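Local coordinates for terminal oxygenase component of carbazole 1,9a-dioxygenase (PDB 3GCF), which catalyses the angular dioxygenation of carbazole at positions 1 and 9a, using a Rieske [2Fe-2S] cluster and a mononuclear non-haem iron, at the interface of chains A and B. Sequence-based numbering; all coordinates share one arbitrary frame. Chains: chain A/B, Terminal oxygenase component of carbazole 1,9a-dioxygenase.

Contact 1: the interface of chains A and B. Residues chain A 211, 359-361; chain B 77, 101, 113, 116, 119-121.
A:Phe360 holds CG in the crowded position between its backbone N and carbonyl carbon (chi1 73°), and this turns the phenyl ring into chain B. B:Trp101 has CG anti to the carbonyl carbon, and B:His77 has CG anti to the backbone N (chi1 -175°). Their rings meet the phenyl group from one side. Both belong to the Rieske [2Fe-2S] domain of chain B, in a Rieske non-haem iron oxygenase. B:His77 is a cluster ligand.

The indole stands upright on the phenyl face, its plane 88° from that of A:Phe360. The indole nitrogen NE1 of B:Trp101 lies 3.7 Å above the phenyl plane of A:Phe360, over the centre. The side chains of A:Phe360 and B:Trp101 run past each other in opposite directions. The imidazole of B:His77 is also nearly perpendicular to the phenyl ring, and its CE1 lies 3.6 Å from CE1 of A:Phe360. B:His77 and B:Trp101 also touch each other: CB of B:His77 sits over one face of the indole, toward the rim.

Other chain B groups pack around the rest of A:Phe360. The hydroxyl OG of B:Ser119 lies in the ring plane at its edge, 3.7 Å from CD2 of A:Phe360. Methyl CG1 of B:Val121 packs on CB of A:Phe360 at 3.6 Å. B:Val113 meets the ring tip to tip through CG1. Next in sequence, A:Pro361 places CG 3.8 Å from CG of B:Pro120. A:Val211 adds methyl CG2 against B:Ser116.

Contact 2: the interface of chains A and B. Residues chain A 191, 244-246, 250; chain B 89-90, 93, 95, 102, 112, 114.
In this patch the Rieske [2Fe-2S] domain of chain B receives strand 242-245 of chain A, the turn after it and strand 248-252.

Apolar contacts come first. A:Leu245 points methyl CD1 into chain B, where it lies 3.8 Å from CB of B:Lys90 and equally near CB of B:Phe89. A:Leu245 and B:Phe89 cross at about a right angle. A:Val250 comes against the same B:Phe89 CB with CG2, the branch in the crowded position between backbone N and carbonyl carbon. At the other end, A:Phe191 touches B:Leu114 with the tip of its ring, CZ to CD1 at 3.7 Å.

Water joins the polar groups. Water 3 is held by the carbonyl O of A:Thr244 and by carboxylate OD1 of B:Asp112, the latter at 2.7 Å. Water 2 links the hydroxyl OG1 of A:Thr244 to carboxylate OD2 of B:Asp112, 2.8 Å from the water. Water 1 bridges the A:Thr244 amide N, 3.0 Å away, to the carbonyl O of B:Leu114. Both carboxylate oxygens are thus tied to A:Thr244 through solvent.

A salt bridge pairs NZ of B:Lys90 with OD2 of A:Asp246 at 3.4 Å. The lysine is extended until a bend at chi4 (55°) and crosses the carboxylate. A:Asp246 is poorly ordered, so this tie is likely to be loose.

Within chain B, OG1 of B:Thr93 donates to a lone pair of the B:Lys90 carbonyl O at 2.7 Å. This bond is likely to steady the B:Lys90 backbone beside A:Leu245.

Contact 3: the interface of chains A and B. Residues chain A 183, 192, 339-340, 343-344; chain B 80, 84-85, 97-98.
The indole of B:Trp97 is covered on both faces. CB of B:Tyr98 lies over one, and CZ3 of A:Trp339 lies 3.4 Å above the plane of the other, toward the rim. The two tryptophans reach toward each other tip to tip. A:Trp339 carries the methyl CE of A:Met192 on one of its own faces. The phenol of B:Tyr98 has ND2 of A:Asn183 at its edge, in plane.

ND2 of A:Asn183 donates to the phenol OH of B:Tyr98 at 2.9 Å, nearly straight at 163°, with amide and ring planes only 22° apart. NE2 of A:Gln344 makes a weak bond to OH of B:Tyr98 at 3.1 Å. It also donates to the A:Ala340 carbonyl O from above the carbonyl plane, which probably holds the amide in place. A phenylalanine in place of B:Tyr98 has no hydroxyl to accept from A:Asn183 or A:Gln344, which would probably weaken the polar tie between the chains. Water 5 bridges the A:Met192 carbonyl O to OE2 of B:Glu85, 2.7 Å away.

A:Trp339, A:Ala340, A:Ala343 and A:Gln344 lie along helix 335-350 in the catalytic part of chain A, just after the iron ligand A:Asp337. Opposite lie B:Trp97 and B:Tyr98, between the cluster ligands B:Cys96 and B:His99 of the Rieske domain.

Contact 1: the interface of chains A and B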
# COMPACT_ATOMS: atom_id res chain seq x y z
N VAL A 211 23.15 -27.07 21.17
CA VAL A 211 24.30 -27.05 20.28
C VAL A 211 24.74 -28.47 19.94
O VAL A 211 24.93 -29.30 20.84
CB VAL A 211 25.48 -26.30 20.94
CG1 VAL A 211 26.69 -26.30 20.01
CG2 VAL A 211 25.07 -24.88 21.28
N LEU A 359 25.70 -17.96 8.56
CA LEU A 359 25.29 -19.00 9.49
C LEU A 359 26.39 -19.46 10.43
O LEU A 359 27.56 -19.10 10.26
CB LEU A 359 24.76 -20.20 8.70
CG LEU A 359 23.70 -19.85 7.65
CD1 LEU A 359 23.25 -21.10 6.91
CD2 LEU A 359 22.51 -19.18 8.33
N PHE A 360 26.01 -20.24 11.45
CA PHE A 360 26.98 -20.80 12.38
C PHE A 360 26.61 -22.27 12.60
O PHE A 360 25.51 -22.68 12.24
CB PHE A 360 27.08 -19.94 13.67
CG PHE A 360 25.91 -20.04 14.62
CD1 PHE A 360 24.60 -19.89 14.17
CD2 PHE A 360 26.14 -20.19 15.99
CE1 PHE A 360 23.53 -19.88 15.07
CE2 PHE A 360 25.07 -20.18 16.90
CZ PHE A 360 23.77 -20.02 16.44
N PRO A 361 27.52 -23.08 13.18
CA PRO A 361 27.29 -24.51 13.42
C PRO A 361 25.88 -25.06 13.66
O PRO A 361 25.47 -26.01 12.99
CB PRO A 361 28.26 -24.83 14.55
CG PRO A 361 29.44 -23.98 14.18
CD PRO A 361 28.77 -22.65 13.82
N HIS B 77 23.77 -12.48 11.36
CA HIS B 77 23.28 -13.85 11.25
C HIS B 77 22.15 -14.00 10.21
O HIS B 77 22.38 -14.47 9.09
CB HIS B 77 22.80 -14.35 12.61
CG HIS B 77 22.39 -15.79 12.63
ND1 HIS B 77 21.52 -16.31 13.57
CD2 HIS B 77 22.76 -16.83 11.85
CE1 HIS B 77 21.37 -17.60 13.36
NE2 HIS B 77 22.11 -17.95 12.32
N TRP B 101 23.54 -13.42 19.28
CA TRP B 101 24.83 -12.96 18.77
C TRP B 101 25.09 -11.60 19.42
O TRP B 101 24.22 -10.73 19.41
CB TRP B 101 24.79 -12.84 17.25
CG TRP B 101 24.94 -14.16 16.54
CD1 TRP B 101 24.54 -15.40 16.98
CD2 TRP B 101 25.50 -14.37 15.23
NE1 TRP B 101 24.80 -16.35 16.03
CE2 TRP B 101 25.39 -15.75 14.94
CE3 TRP B 101 26.07 -13.52 14.27
CZ2 TRP B 101 25.83 -16.30 13.74
CZ3 TRP B 101 26.51 -14.07 13.07
CH2 TRP B 101 26.39 -15.45 12.82
N VAL B 113 28.34 -15.35 21.56
CA VAL B 113 27.08 -15.92 21.13
C VAL B 113 26.47 -16.57 22.38
O VAL B 113 26.89 -17.64 22.81
CB VAL B 113 27.27 -16.98 20.03
CG1 VAL B 113 25.92 -17.57 19.63
CG2 VAL B 113 27.94 -16.35 18.82
N SER B 116 25.58 -20.18 22.21
CA SER B 116 26.62 -21.13 21.86
C SER B 116 27.99 -20.59 22.25
O SER B 116 28.78 -20.17 21.40
CB SER B 116 26.56 -21.42 20.36
OG SER B 116 27.52 -22.38 19.97
N SER B 119 31.56 -20.51 20.26
CA SER B 119 31.26 -20.82 18.87
C SER B 119 32.42 -20.33 18.00
O SER B 119 32.97 -19.26 18.22
CB SER B 119 29.96 -20.15 18.43
OG SER B 119 29.66 -20.46 17.07
N PRO B 120 32.80 -21.12 16.99
CA PRO B 120 33.90 -20.73 16.12
C PRO B 120 33.68 -19.50 15.24
O PRO B 120 34.62 -19.02 14.61
CB PRO B 120 34.17 -22.01 15.31
CG PRO B 120 32.83 -22.67 15.26
CD PRO B 120 32.30 -22.47 16.66
N VAL B 121 32.46 -18.97 15.20
CA VAL B 121 32.23 -17.77 14.39
C VAL B 121 32.64 -16.51 15.13
O VAL B 121 32.81 -15.45 14.53
CB VAL B 121 30.75 -17.63 13.95
CG1 VAL B 121 30.41 -18.70 12.92
CG2 VAL B 121 29.82 -17.72 15.16

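Contact 2: the interface of chains A and B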
# COMPACT_ATOMS: atom_id res chain seq x y z
N PHE A 191 16.19 -19.03 22.41
CA PHE A 191 16.68 -18.01 23.32
C PHE A 191 15.56 -16.97 23.50
O PHE A 191 15.25 -16.57 24.62
CB PHE A 191 17.92 -17.34 22.71
CG PHE A 191 18.38 -16.10 23.41
CD1 PHE A 191 18.90 -16.16 24.71
CD2 PHE A 191 18.33 -14.86 22.78
CE1 PHE A 191 19.36 -15.01 25.35
CE2 PHE A 191 18.78 -13.69 23.41
CZ PHE A 191 19.29 -13.77 24.70
N THR A 244 26.57 -16.48 29.03
CA THR A 244 27.72 -15.77 29.56
C THR A 244 28.22 -14.75 28.55
O THR A 244 28.17 -14.96 27.34
CB THR A 244 28.88 -16.74 29.91
OG1 THR A 244 29.41 -17.30 28.70
CG2 THR A 244 28.38 -17.86 30.82
N LEU A 245 28.71 -13.62 29.06
CA LEU A 245 29.21 -12.57 28.20
C LEU A 245 30.52 -12.09 28.79
O LEU A 245 30.58 -11.71 29.97
CB LEU A 245 28.19 -11.43 28.14
CG LEU A 245 28.10 -10.60 26.86
CD1 LEU A 245 27.04 -9.52 27.05
CD2 LEU A 245 29.44 -9.98 26.52
N ASP A 246 31.56 -12.12 27.97
CA ASP A 246 32.90 -11.72 28.38
C ASP A 246 33.28 -12.24 29.77
O ASP A 246 33.87 -11.53 30.58
CB ASP A 246 33.05 -10.18 28.28
CG ASP A 246 32.85 -9.47 29.61
OD1 ASP A 246 31.77 -9.63 30.22
OD2 ASP A 246 33.78 -8.75 30.05
N VAL A 250 25.30 -13.69 32.59
CA VAL A 250 24.33 -12.61 32.56
C VAL A 250 22.89 -13.10 32.55
O VAL A 250 21.96 -12.32 32.75
CB VAL A 250 24.56 -11.69 31.32
CG1 VAL A 250 25.96 -11.08 31.40
CG2 VAL A 250 24.41 -12.48 30.04
N PHE B 89 23.43 -6.71 27.73
CA PHE B 89 23.74 -7.39 28.98
C PHE B 89 25.08 -6.93 29.54
O PHE B 89 25.50 -7.37 30.60
CB PHE B 89 23.74 -8.90 28.75
CG PHE B 89 22.39 -9.44 28.39
CD1 PHE B 89 21.39 -9.54 29.35
CD2 PHE B 89 22.10 -9.80 27.08
CE1 PHE B 89 20.12 -10.01 29.02
CE2 PHE B 89 20.84 -10.27 26.73
CZ PHE B 89 19.85 -10.37 27.70
N LYS B 90 25.72 -6.03 28.81
CA LYS B 90 27.00 -5.47 29.22
C LYS B 90 27.22 -4.18 28.45
O LYS B 90 27.29 -4.19 27.22
CB LYS B 90 28.14 -6.44 28.91
CG LYS B 90 29.51 -5.90 29.27
CD LYS B 90 30.62 -6.84 28.83
CE LYS B 90 31.99 -6.19 28.97
NZ LYS B 90 32.22 -5.71 30.36
N THR B 93 28.14 -3.29 24.52
CA THR B 93 27.76 -4.35 23.60
C THR B 93 26.27 -4.31 23.33
O THR B 93 25.51 -3.64 24.04
CB THR B 93 28.08 -5.76 24.15
OG1 THR B 93 27.18 -6.07 25.23
CG2 THR B 93 29.51 -5.84 24.66
N SER B 95 23.19 -7.21 22.10
CA SER B 95 22.93 -8.63 21.85
C SER B 95 21.65 -8.80 21.04
O SER B 95 20.62 -8.22 21.37
CB SER B 95 22.81 -9.39 23.17
OG SER B 95 24.06 -9.46 23.84
N THR B 102 26.28 -11.42 19.97
CA THR B 102 26.62 -10.19 20.67
C THR B 102 27.78 -9.43 20.03
O THR B 102 28.82 -10.00 19.71
CB THR B 102 26.95 -10.52 22.14
OG1 THR B 102 25.82 -11.20 22.72
CG2 THR B 102 27.24 -9.26 22.95
N ASP B 112 30.69 -12.61 21.00
CA ASP B 112 30.11 -13.72 21.74
C ASP B 112 28.78 -14.16 21.14
O ASP B 112 28.19 -13.46 20.32
CB ASP B 112 29.88 -13.33 23.20
CG ASP B 112 30.17 -14.47 24.16
OD1 ASP B 112 29.78 -15.62 23.84
OD2 ASP B 112 30.78 -14.22 25.22
N LEU B 114 25.50 -15.88 22.96
CA LEU B 114 24.82 -16.33 24.17
C LEU B 114 24.25 -17.74 24.11
O LEU B 114 24.15 -18.41 25.13
CB LEU B 114 23.71 -15.34 24.52
CG LEU B 114 24.14 -13.88 24.69
CD1 LEU B 114 22.93 -13.03 25.01
CD2 LEU B 114 25.19 -13.78 25.79
O HOH W 1 26.41 -18.51 26.82
O HOH W 2 31.50 -15.78 27.41
O HOH W 3 28.28 -16.90 25.68

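Contact 3: the interface of chains A and B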
# COMPACT_ATOMS: atom_id res chain seq x y z
N ASN A 183 12.32 -21.24 11.08
CA ASN A 183 12.15 -20.69 12.41
C ASN A 183 11.70 -21.81 13.34
O ASN A 183 11.98 -21.81 14.54
CB ASN A 183 11.12 -19.56 12.40
CG ASN A 183 10.52 -19.29 13.78
OD1 ASN A 183 9.39 -19.66 14.06
ND2 ASN A 183 11.30 -18.64 14.64
N MET A 192 14.94 -16.59 22.39
CA MET A 192 13.88 -15.58 22.40
C MET A 192 12.62 -15.99 23.16
O MET A 192 11.77 -15.14 23.46
CB MET A 192 13.48 -15.21 20.97
CG MET A 192 12.47 -16.16 20.33
SD MET A 192 11.91 -15.63 18.69
CE MET A 192 10.90 -14.22 19.13
N TRP A 339 6.23 -12.69 14.90
CA TRP A 339 6.97 -11.49 14.53
C TRP A 339 8.44 -11.79 14.26
O TRP A 339 9.11 -11.06 13.54
CB TRP A 339 6.83 -10.37 15.58
CG TRP A 339 7.29 -10.68 16.99
CD1 TRP A 339 6.50 -11.08 18.03
CD2 TRP A 339 8.62 -10.56 17.52
NE1 TRP A 339 7.25 -11.21 19.18
CE2 TRP A 339 8.55 -10.89 18.89
CE3 TRP A 339 9.85 -10.19 16.97
CZ2 TRP A 339 9.68 -10.88 19.73
CZ3 TRP A 339 10.98 -10.18 17.80
CH2 TRP A 339 10.88 -10.52 19.17
N ALA A 340 8.94 -12.89 14.83
CA ALA A 340 10.33 -13.26 14.60
C ALA A 340 10.50 -13.58 13.12
O ALA A 340 11.48 -13.19 12.50
CB ALA A 340 10.70 -14.48 15.45
N ALA A 343 10.18 -10.41 10.99
CA ALA A 343 11.32 -9.51 11.13
C ALA A 343 12.41 -9.88 10.12
O ALA A 343 13.34 -9.10 9.88
CB ALA A 343 11.88 -9.59 12.55
N GLN A 344 12.29 -11.07 9.53
CA GLN A 344 13.26 -11.57 8.55
C GLN A 344 12.81 -11.37 7.11
O GLN A 344 13.62 -11.47 6.19
CB GLN A 344 13.49 -13.08 8.76
CG GLN A 344 14.05 -13.48 10.12
CD GLN A 344 14.07 -14.99 10.33
OE1 GLN A 344 14.77 -15.72 9.63
NE2 GLN A 344 13.30 -15.46 11.30
N VAL B 80 18.07 -9.73 10.99
CA VAL B 80 17.00 -9.03 11.69
C VAL B 80 17.48 -7.74 12.37
O VAL B 80 18.66 -7.61 12.71
CB VAL B 80 16.33 -9.91 12.77
CG1 VAL B 80 15.73 -11.16 12.14
CG2 VAL B 80 17.34 -10.27 13.85
N LYS B 84 13.89 -4.42 16.95
CA LYS B 84 12.66 -5.17 17.19
C LYS B 84 12.56 -5.47 18.68
O LYS B 84 11.47 -5.48 19.25
CB LYS B 84 12.64 -6.49 16.42
CG LYS B 84 12.37 -6.33 14.93
CD LYS B 84 11.03 -5.65 14.70
CE LYS B 84 10.88 -5.16 13.27
NZ LYS B 84 10.94 -6.26 12.27
N GLU B 85 13.71 -5.70 19.31
CA GLU B 85 13.78 -6.01 20.74
C GLU B 85 15.25 -5.88 21.11
O GLU B 85 15.97 -6.88 21.24
CB GLU B 85 13.28 -7.44 20.99
CG GLU B 85 13.30 -7.87 22.46
CD GLU B 85 12.63 -9.22 22.66
OE1 GLU B 85 11.38 -9.28 22.66
OE2 GLU B 85 13.34 -10.23 22.82
N TRP B 97 18.28 -10.30 19.79
CA TRP B 97 17.19 -10.96 20.49
C TRP B 97 16.86 -12.34 19.93
O TRP B 97 16.15 -13.12 20.58
CB TRP B 97 15.92 -10.11 20.39
CG TRP B 97 15.56 -9.76 18.97
CD1 TRP B 97 15.91 -8.62 18.29
CD2 TRP B 97 14.84 -10.57 18.03
NE1 TRP B 97 15.46 -8.68 16.99
CE2 TRP B 97 14.80 -9.86 16.80
CE3 TRP B 97 14.23 -11.83 18.10
CZ2 TRP B 97 14.17 -10.38 15.66
CZ3 TRP B 97 13.61 -12.34 16.96
CH2 TRP B 97 13.59 -11.61 15.76
N TYR B 98 17.36 -12.66 18.74
CA TYR B 98 17.03 -13.93 18.12
C TYR B 98 17.85 -15.15 18.56
O TYR B 98 17.28 -16.10 19.09
CB TYR B 98 17.08 -13.77 16.59
CG TYR B 98 16.14 -14.68 15.82
CD1 TYR B 98 15.15 -15.43 16.47
CD2 TYR B 98 16.26 -14.83 14.44
CE1 TYR B 98 14.33 -16.31 15.77
CE2 TYR B 98 15.45 -15.70 13.72
CZ TYR B 98 14.49 -16.44 14.39
OH TYR B 98 13.71 -17.35 13.69
O HOH W 4 8.47 -8.21 13.21
O HOH W 5 11.57 -12.23 22.79

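The C-alpha centres of contacts 1 and 2 are about 13 Å apart, those of contacts 1 and 3 about 16 Å, and those of contacts 2 and 3 about 17 Å. All three set the Rieske domain of chain B against chain A. Contacts 1 and 2 share strands 101-104 and 110-113 of chain B. Contacts 2 and 3 share the 3-10 helix 189-193 of chain A, which holds the iron ligands A:His189 and A:His193. The deposited assembly is a trimer, as expected for this homotrimeric family. The arrangement brings one subunit's cluster toward the next subunit's iron, consistent with electron transfer between subunits.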